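Local coordinates for protein glycoside hydrolase YxiA (Bacillus licheniformis, PDB 3LV4) that probably hydrolyses glycosidic bonds in L-arabinan, as a calcium-binding family 43 glycoside hydrolase resembling endo-1,5-alpha-L-arabinosidases, at residues L56-W70 against E114-M128. Sequence-based numbering, arbitrary orientation.
Sequences LIPNVYEELKETFEW and EGPYKNKGIFLKSGM
Two donors grip OE1 of Glu63: Lys118 NZ, 2.7 Å from it in a salt bridge, approaches on the syn side, somewhat out of the carboxylate plane, while Asn59 ND2 takes the anti lone pair. OE2 uses its own anti lone pair for the backbone N of Asn119, at 2.8 Å and nearly straight (166°), and receives a weak second bond from Lys118 NZ. Glutamate suits this buried place because its two oxygens can take a lysine ammonium, an amide and a backbone N-H at once, bonds that restrain its rotation. Its CG stands anti to the backbone N (chi1 -169°) and the chain then bends at chi2, bringing the carboxylate to Lys118.

Upstream, the backbone N of Tyr117, 2.9 Å from Leu56 O, lies almost on the line of that C=O bond, though its N-H is bent, and the cis-proline Pro116 adds a CA-H...O contact to the same oxygen. Gly115 passes close to Leu56 O, where a side chain would clash.

A water bridges Glu66 OE1 and Asn119 OD1, and Ile122 lays CG1 3.4 Å from Thr67 OG1. The extended chain of Lys125 lies over one face of Trp70, CD 3.8 Å from the six-membered ring centroid in a CH-pi contact, with NZ forming an off-centre cation-pi contact. Tryptophan pairs that broad face with an in-plane N-H: NE1 donates to Ser126 O at 3.2 Å. Met128 CB meets the ring edge at CH2. Replacing Trp70 with an alanine would probably leave Ser126 O without this donor and Lys125 without the surface it lies on.

The axis of helix segment 65-70 passes 9.0 Å from that of strand 118-126, outermost in its blade of the family 43 five-bladed beta-propeller, running in the same general direction at 32°, while Leu64 and Thr67 reach Tyr93 on strand 89-96.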
loop_
_atom_site.group_PDB
_atom_site.type_symbol
_atom_site.label_atom_id
_atom_site.label_comp_id
_atom_site.label_asym_id
_atom_site.label_seq_id
_atom_site.Cartn_x
_atom_site.Cartn_y
_atom_site.Cartn_z
ATOM N N LEU A 56 -18.966 -11.115 -9.130
ATOM C CA LEU A 56 -19.159 -10.122 -8.072
ATOM C C LEU A 56 -20.385 -9.258 -8.358
ATOM O O LEU A 56 -21.156 -8.945 -7.455
ATOM C CB LEU A 56 -17.913 -9.243 -7.903
ATOM C CG LEU A 56 -16.597 -9.971 -7.605
ATOM C CD1 LEU A 56 -15.465 -8.967 -7.452
ATOM C CD2 LEU A 56 -16.703 -10.857 -6.358
ATOM N N ILE A 57 -20.547 -8.864 -9.617
ATOM C CA ILE A 57 -21.733 -8.128 -10.059
ATOM C C ILE A 57 -22.042 -8.530 -11.500
ATOM O O ILE A 57 -21.588 -7.879 -12.442
ATOM C CB ILE A 57 -21.524 -6.594 -10.018
ATOM C CG1 ILE A 57 -20.824 -6.158 -8.728
ATOM C CG2 ILE A 57 -22.871 -5.871 -10.152
ATOM C CD1 ILE A 57 -20.591 -4.638 -8.642
ATOM N N PRO A 58 -22.804 -9.618 -11.676
ATOM C CA PRO A 58 -23.016 -10.200 -13.011
ATOM C C PRO A 58 -23.721 -9.264 -13.996
ATOM O O PRO A 58 -23.546 -9.418 -15.205
ATOM C CB PRO A 58 -23.886 -11.431 -12.727
ATOM C CG PRO A 58 -23.679 -11.738 -11.283
ATOM C CD PRO A 58 -23.377 -10.443 -10.599
ATOM N N ASN A 59 -24.516 -8.327 -13.485
ATOM C CA ASN A 59 -25.194 -7.337 -14.321
ATOM C C ASN A 59 -24.547 -5.964 -14.177
ATOM O O ASN A 59 -25.225 -4.930 -14.263
ATOM C CB ASN A 59 -26.663 -7.231 -13.921
ATOM C CG ASN A 59 -26.842 -6.659 -12.527
ATOM O OD1 ASN A 59 -26.044 -6.924 -11.622
ATOM N ND2 ASN A 59 -27.892 -5.873 -12.344
ATOM N N VAL A 60 -23.234 -5.960 -13.958
ATOM C CA VAL A 60 -22.505 -4.743 -13.598
ATOM C C VAL A 60 -22.854 -3.505 -14.430
ATOM O O VAL A 60 -22.987 -2.415 -13.876
ATOM C CB VAL A 60 -20.963 -4.979 -13.596
ATOM C CG1 VAL A 60 -20.479 -5.400 -14.979
ATOM C CG2 VAL A 60 -20.208 -3.738 -13.092
ATOM N N TYR A 61 -23.008 -3.652 -15.745
ATOM C CA TYR A 61 -23.244 -2.462 -16.575
ATOM C C TYR A 61 -24.614 -1.832 -16.336
ATOM O O TYR A 61 -24.784 -0.622 -16.510
ATOM C CB TYR A 61 -22.987 -2.728 -18.067
ATOM C CG TYR A 61 -21.514 -2.761 -18.403
ATOM C CD1 TYR A 61 -20.700 -1.665 -18.131
ATOM C CD2 TYR A 61 -20.933 -3.882 -18.986
ATOM C CE1 TYR A 61 -19.348 -1.680 -18.435
ATOM C CE2 TYR A 61 -19.577 -3.906 -19.298
ATOM C CZ TYR A 61 -18.794 -2.804 -19.011
ATOM O OH TYR A 61 -17.456 -2.818 -19.313
ATOM N N GLU A 62 -25.576 -2.650 -15.921
ATOM C CA GLU A 62 -26.884 -2.155 -15.511
ATOM C C GLU A 62 -26.845 -1.692 -14.056
ATOM O O GLU A 62 -27.359 -0.626 -13.719
ATOM C CB GLU A 62 -27.938 -3.253 -15.662
ATOM C CG GLU A 62 -29.253 -2.982 -14.924
ATOM C CD GLU A 62 -30.228 -4.167 -14.980
ATOM O OE1 GLU A 62 -29.883 -5.276 -14.492
ATOM O OE2 GLU A 62 -31.349 -3.982 -15.508
ATOM N N GLU A 63 -26.227 -2.502 -13.201
ATOM C CA GLU A 63 -26.249 -2.261 -11.765
ATOM C C GLU A 63 -25.623 -0.915 -11.420
ATOM O O GLU A 63 -26.148 -0.176 -10.591
ATOM C CB GLU A 63 -25.522 -3.383 -11.015
ATOM C CG GLU A 63 -25.728 -3.360 -9.501
ATOM C CD GLU A 63 -27.179 -3.646 -9.089
ATOM O OE1 GLU A 63 -27.935 -4.235 -9.892
ATOM O OE2 GLU A 63 -27.565 -3.279 -7.961
ATOM N N LEU A 64 -24.517 -0.591 -12.083
ATOM C CA LEU A 64 -23.781 0.622 -11.761
ATOM C C LEU A 64 -23.840 1.624 -12.906
ATOM O O LEU A 64 -22.930 2.440 -13.067
ATOM C CB LEU A 64 -22.315 0.287 -11.435
ATOM C CG LEU A 64 -22.092 -0.788 -10.362
ATOM C CD1 LEU A 64 -20.596 -0.901 -10.007
ATOM C CD2 LEU A 64 -22.928 -0.491 -9.120
ATOM N N LYS A 65 -24.910 1.564 -13.701
ATOM C CA LYS A 65 -24.983 2.395 -14.899
ATOM C C LYS A 65 -24.746 3.878 -14.619
ATOM O O LYS A 65 -24.112 4.555 -15.426
ATOM C CB LYS A 65 -26.307 2.201 -15.649
ATOM C CG LYS A 65 -27.527 2.671 -14.889
ATOM C CD LYS A 65 -28.814 2.274 -15.619
ATOM C CE LYS A 65 -30.048 2.576 -14.781
ATOM N NZ LYS A 65 -31.294 2.086 -15.435
ATOM N N GLU A 66 -25.243 4.385 -13.488
ATOM C CA GLU A 66 -25.113 5.814 -13.210
ATOM C C GLU A 66 -23.652 6.198 -13.064
ATOM O O GLU A 66 -23.246 7.304 -13.429
ATOM C CB GLU A 66 -25.886 6.233 -11.952
ATOM C CG GLU A 66 -27.391 6.298 -12.119
ATOM C CD GLU A 66 -28.078 4.970 -11.827
ATOM O OE1 GLU A 66 -27.394 4.013 -11.384
ATOM O OE2 GLU A 66 -29.308 4.889 -12.039
ATOM N N THR A 67 -22.860 5.272 -12.540
ATOM C CA THR A 67 -21.444 5.520 -12.306
ATOM C C THR A 67 -20.672 5.482 -13.625
ATOM O O THR A 67 -19.854 6.362 -13.908
ATOM C CB THR A 67 -20.876 4.500 -11.289
ATOM O OG1 THR A 67 -21.383 4.821 -9.993
ATOM C CG2 THR A 67 -19.342 4.541 -11.248
ATOM N N PHE A 68 -20.945 4.478 -14.451
ATOM C CA PHE A 68 -20.313 4.446 -15.764
ATOM C C PHE A 68 -20.695 5.671 -16.593
ATOM O O PHE A 68 -19.864 6.217 -17.320
ATOM C CB PHE A 68 -20.617 3.148 -16.512
ATOM C CG PHE A 68 -20.096 1.923 -15.824
ATOM C CD1 PHE A 68 -18.731 1.763 -15.602
ATOM C CD2 PHE A 68 -20.966 0.927 -15.404
ATOM C CE1 PHE A 68 -18.247 0.636 -14.955
ATOM C CE2 PHE A 68 -20.492 -0.208 -14.764
ATOM C CZ PHE A 68 -19.132 -0.354 -14.532
ATOM N N GLU A 69 -21.942 6.118 -16.474
ATOM C CA GLU A 69 -22.397 7.277 -17.238
ATOM C C GLU A 69 -21.723 8.566 -16.791
ATOM O O GLU A 69 -21.366 9.402 -17.627
ATOM C CB GLU A 69 -23.913 7.446 -17.141
ATOM C CG GLU A 69 -24.709 6.336 -17.815
ATOM C CD GLU A 69 -26.206 6.472 -17.568
ATOM O OE1 GLU A 69 -26.620 7.484 -16.953
ATOM O OE2 GLU A 69 -26.963 5.567 -17.985
ATOM N N TRP A 70 -21.571 8.739 -15.479
ATOM C CA TRP A 70 -20.921 9.930 -14.947
ATOM C C TRP A 70 -19.442 9.948 -15.293
ATOM O O TRP A 70 -18.904 10.968 -15.746
ATOM C CB TRP A 70 -21.076 10.033 -13.423
ATOM C CG TRP A 70 -20.331 11.222 -12.886
ATOM C CD1 TRP A 70 -19.063 11.236 -12.361
ATOM C CD2 TRP A 70 -20.788 12.582 -12.861
ATOM N NE1 TRP A 70 -18.719 12.515 -11.998
ATOM C CE2 TRP A 70 -19.755 13.360 -12.295
ATOM C CE3 TRP A 70 -21.975 13.215 -13.249
ATOM C CZ2 TRP A 70 -19.874 14.741 -12.107
ATOM C CZ3 TRP A 70 -22.091 14.595 -13.060
ATOM C CH2 TRP A 70 -21.046 15.336 -12.495
ATOM N N GLU A 114 -18.381 -13.110 -2.040
ATOM C CA GLU A 114 -18.142 -13.261 -3.472
ATOM C C GLU A 114 -19.313 -12.783 -4.330
ATOM O O GLU A 114 -19.347 -13.029 -5.537
ATOM C CB GLU A 114 -17.751 -14.699 -3.829
ATOM C CG GLU A 114 -16.444 -15.128 -3.177
ATOM C CD GLU A 114 -15.978 -16.495 -3.625
ATOM O OE1 GLU A 114 -16.274 -16.887 -4.772
ATOM O OE2 GLU A 114 -15.296 -17.170 -2.835
ATOM N N GLY A 115 -20.258 -12.085 -3.712
ATOM C CA GLY A 115 -21.343 -11.469 -4.456
ATOM C C GLY A 115 -22.643 -12.244 -4.440
ATOM O O GLY A 115 -22.733 -13.303 -3.822
ATOM N N PRO A 116 -23.665 -11.721 -5.127
ATOM C CA PRO A 116 -23.576 -10.470 -5.888
ATOM C C PRO A 116 -23.702 -9.231 -5.007
ATOM O O PRO A 116 -24.361 -9.265 -3.962
ATOM C CB PRO A 116 -24.782 -10.556 -6.830
ATOM C CG PRO A 116 -25.794 -11.355 -6.046
ATOM C CD PRO A 116 -24.987 -12.365 -5.260
ATOM N N TYR A 117 -23.077 -8.142 -5.434
ATOM C CA TYR A 117 -23.198 -6.867 -4.735
ATOM C C TYR A 117 -24.341 -6.070 -5.345
ATOM O O TYR A 117 -24.509 -6.057 -6.571
ATOM C CB TYR A 117 -21.870 -6.094 -4.795
ATOM C CG TYR A 117 -20.832 -6.716 -3.894
ATOM C CD1 TYR A 117 -20.158 -7.872 -4.272
ATOM C CD2 TYR A 117 -20.558 -6.177 -2.645
ATOM C CE1 TYR A 117 -19.215 -8.458 -3.435
ATOM C CE2 TYR A 117 -19.625 -6.752 -1.802
ATOM C CZ TYR A 117 -18.965 -7.897 -2.197
ATOM O OH TYR A 117 -18.041 -8.477 -1.355
ATOM N N LYS A 118 -25.140 -5.440 -4.484
ATOM C CA LYS A 118 -26.274 -4.630 -4.926
ATOM C C LYS A 118 -26.066 -3.154 -4.621
ATOM O O LYS A 118 -25.751 -2.768 -3.497
ATOM C CB LYS A 118 -27.582 -5.120 -4.313
ATOM C CG LYS A 118 -28.036 -6.453 -4.878
ATOM C CD LYS A 118 -28.355 -6.365 -6.377
ATOM C CE LYS A 118 -29.475 -5.369 -6.657
ATOM N NZ LYS A 118 -29.764 -5.241 -8.110
ATOM N N ASN A 119 -26.248 -2.342 -5.648
ATOM C CA ASN A 119 -26.001 -0.910 -5.578
ATOM C C ASN A 119 -26.924 -0.220 -4.575
ATOM O O ASN A 119 -28.141 -0.445 -4.586
ATOM C CB ASN A 119 -26.175 -0.310 -6.981
ATOM C CG ASN A 119 -25.922 1.184 -7.022
ATOM O OD1 ASN A 119 -26.584 1.924 -7.764
ATOM N ND2 ASN A 119 -24.969 1.638 -6.236
ATOM N N LYS A 120 -26.343 0.605 -3.702
ATOM C CA LYS A 120 -27.124 1.420 -2.780
ATOM C C LYS A 120 -27.068 2.889 -3.177
ATOM O O LYS A 120 -27.782 3.727 -2.609
ATOM C CB LYS A 120 -26.630 1.250 -1.340
ATOM C CG LYS A 120 -26.820 -0.155 -0.781
ATOM C CD LYS A 120 -26.487 -0.207 0.709
ATOM C CE LYS A 120 -27.324 0.775 1.523
ATOM N NZ LYS A 120 -26.944 0.783 2.972
ATOM N N GLY A 121 -26.203 3.208 -4.137
ATOM C CA GLY A 121 -26.134 4.559 -4.669
ATOM C C GLY A 121 -24.775 5.237 -4.631
ATOM O O GLY A 121 -23.900 4.894 -3.823
ATOM N N ILE A 122 -24.613 6.212 -5.527
ATOM C CA ILE A 122 -23.460 7.106 -5.545
ATOM C C ILE A 122 -23.578 8.124 -4.419
ATOM O O ILE A 122 -24.666 8.665 -4.186
ATOM C CB ILE A 122 -23.413 7.884 -6.875
ATOM C CG1 ILE A 122 -23.239 6.912 -8.059
ATOM C CG2 ILE A 122 -22.325 8.969 -6.826
ATOM C CD1 ILE A 122 -23.427 7.552 -9.434
ATOM N N PHE A 123 -22.474 8.407 -3.730
ATOM C CA PHE A 123 -22.511 9.391 -2.641
ATOM C C PHE A 123 -21.423 10.466 -2.725
ATOM O O PHE A 123 -21.432 11.412 -1.945
ATOM C CB PHE A 123 -22.528 8.719 -1.248
ATOM C CG PHE A 123 -21.289 7.915 -0.928
ATOM C CD1 PHE A 123 -20.177 8.526 -0.348
ATOM C CD2 PHE A 123 -21.243 6.558 -1.191
ATOM C CE1 PHE A 123 -19.042 7.796 -0.041
ATOM C CE2 PHE A 123 -20.102 5.808 -0.887
ATOM C CZ PHE A 123 -19.005 6.422 -0.313
ATOM N N LEU A 124 -20.503 10.328 -3.679
ATOM C CA LEU A 124 -19.495 11.358 -3.919
ATOM C C LEU A 124 -19.236 11.453 -5.420
ATOM O O LEU A 124 -19.219 10.437 -6.111
ATOM C CB LEU A 124 -18.195 11.018 -3.176
ATOM C CG LEU A 124 -17.546 11.985 -2.181
ATOM C CD1 LEU A 124 -18.532 12.672 -1.271
ATOM C CD2 LEU A 124 -16.460 11.265 -1.372
ATOM N N LYS A 125 -19.053 12.675 -5.923
ATOM C CA LYS A 125 -18.668 12.879 -7.318
ATOM C C LYS A 125 -17.555 13.906 -7.404
ATOM O O LYS A 125 -17.462 14.793 -6.555
ATOM C CB LYS A 125 -19.854 13.376 -8.154
ATOM C CG LYS A 125 -20.903 12.326 -8.492
ATOM C CD LYS A 125 -22.068 12.979 -9.253
ATOM C CE LYS A 125 -23.020 11.951 -9.833
ATOM N NZ LYS A 125 -24.248 12.601 -10.385
ATOM N N SER A 126 -16.712 13.778 -8.428
ATOM C CA SER A 126 -15.705 14.789 -8.725
ATOM C C SER A 126 -15.715 15.072 -10.220
ATOM O O SER A 126 -16.295 14.304 -11.005
ATOM C CB SER A 126 -14.314 14.343 -8.260
ATOM O OG SER A 126 -13.966 13.066 -8.757
ATOM N N GLY A 127 -15.104 16.184 -10.612
ATOM C CA GLY A 127 -14.970 16.504 -12.017
ATOM C C GLY A 127 -16.209 17.106 -12.651
ATOM O O GLY A 127 -16.266 17.244 -13.880
HETATM N N MSE A 128 -17.205 17.449 -11.834
HETATM C CA MSE A 128 -18.353 18.207 -12.328
HETATM C C MSE A 128 -17.897 19.595 -12.728
HETATM O O MSE A 128 -16.960 20.147 -12.140
HETATM C CB MSE A 128 -19.451 18.336 -11.256
HETATM C CG MSE A 128 -19.008 19.079 -9.975
HETATM SE SE MSE A 128 -18.222 17.886 -8.635
HETATM C CE MSE A 128 -19.902 17.087 -7.976
HETATM O O HOH W 1 -26.340 4.503 -8.918
#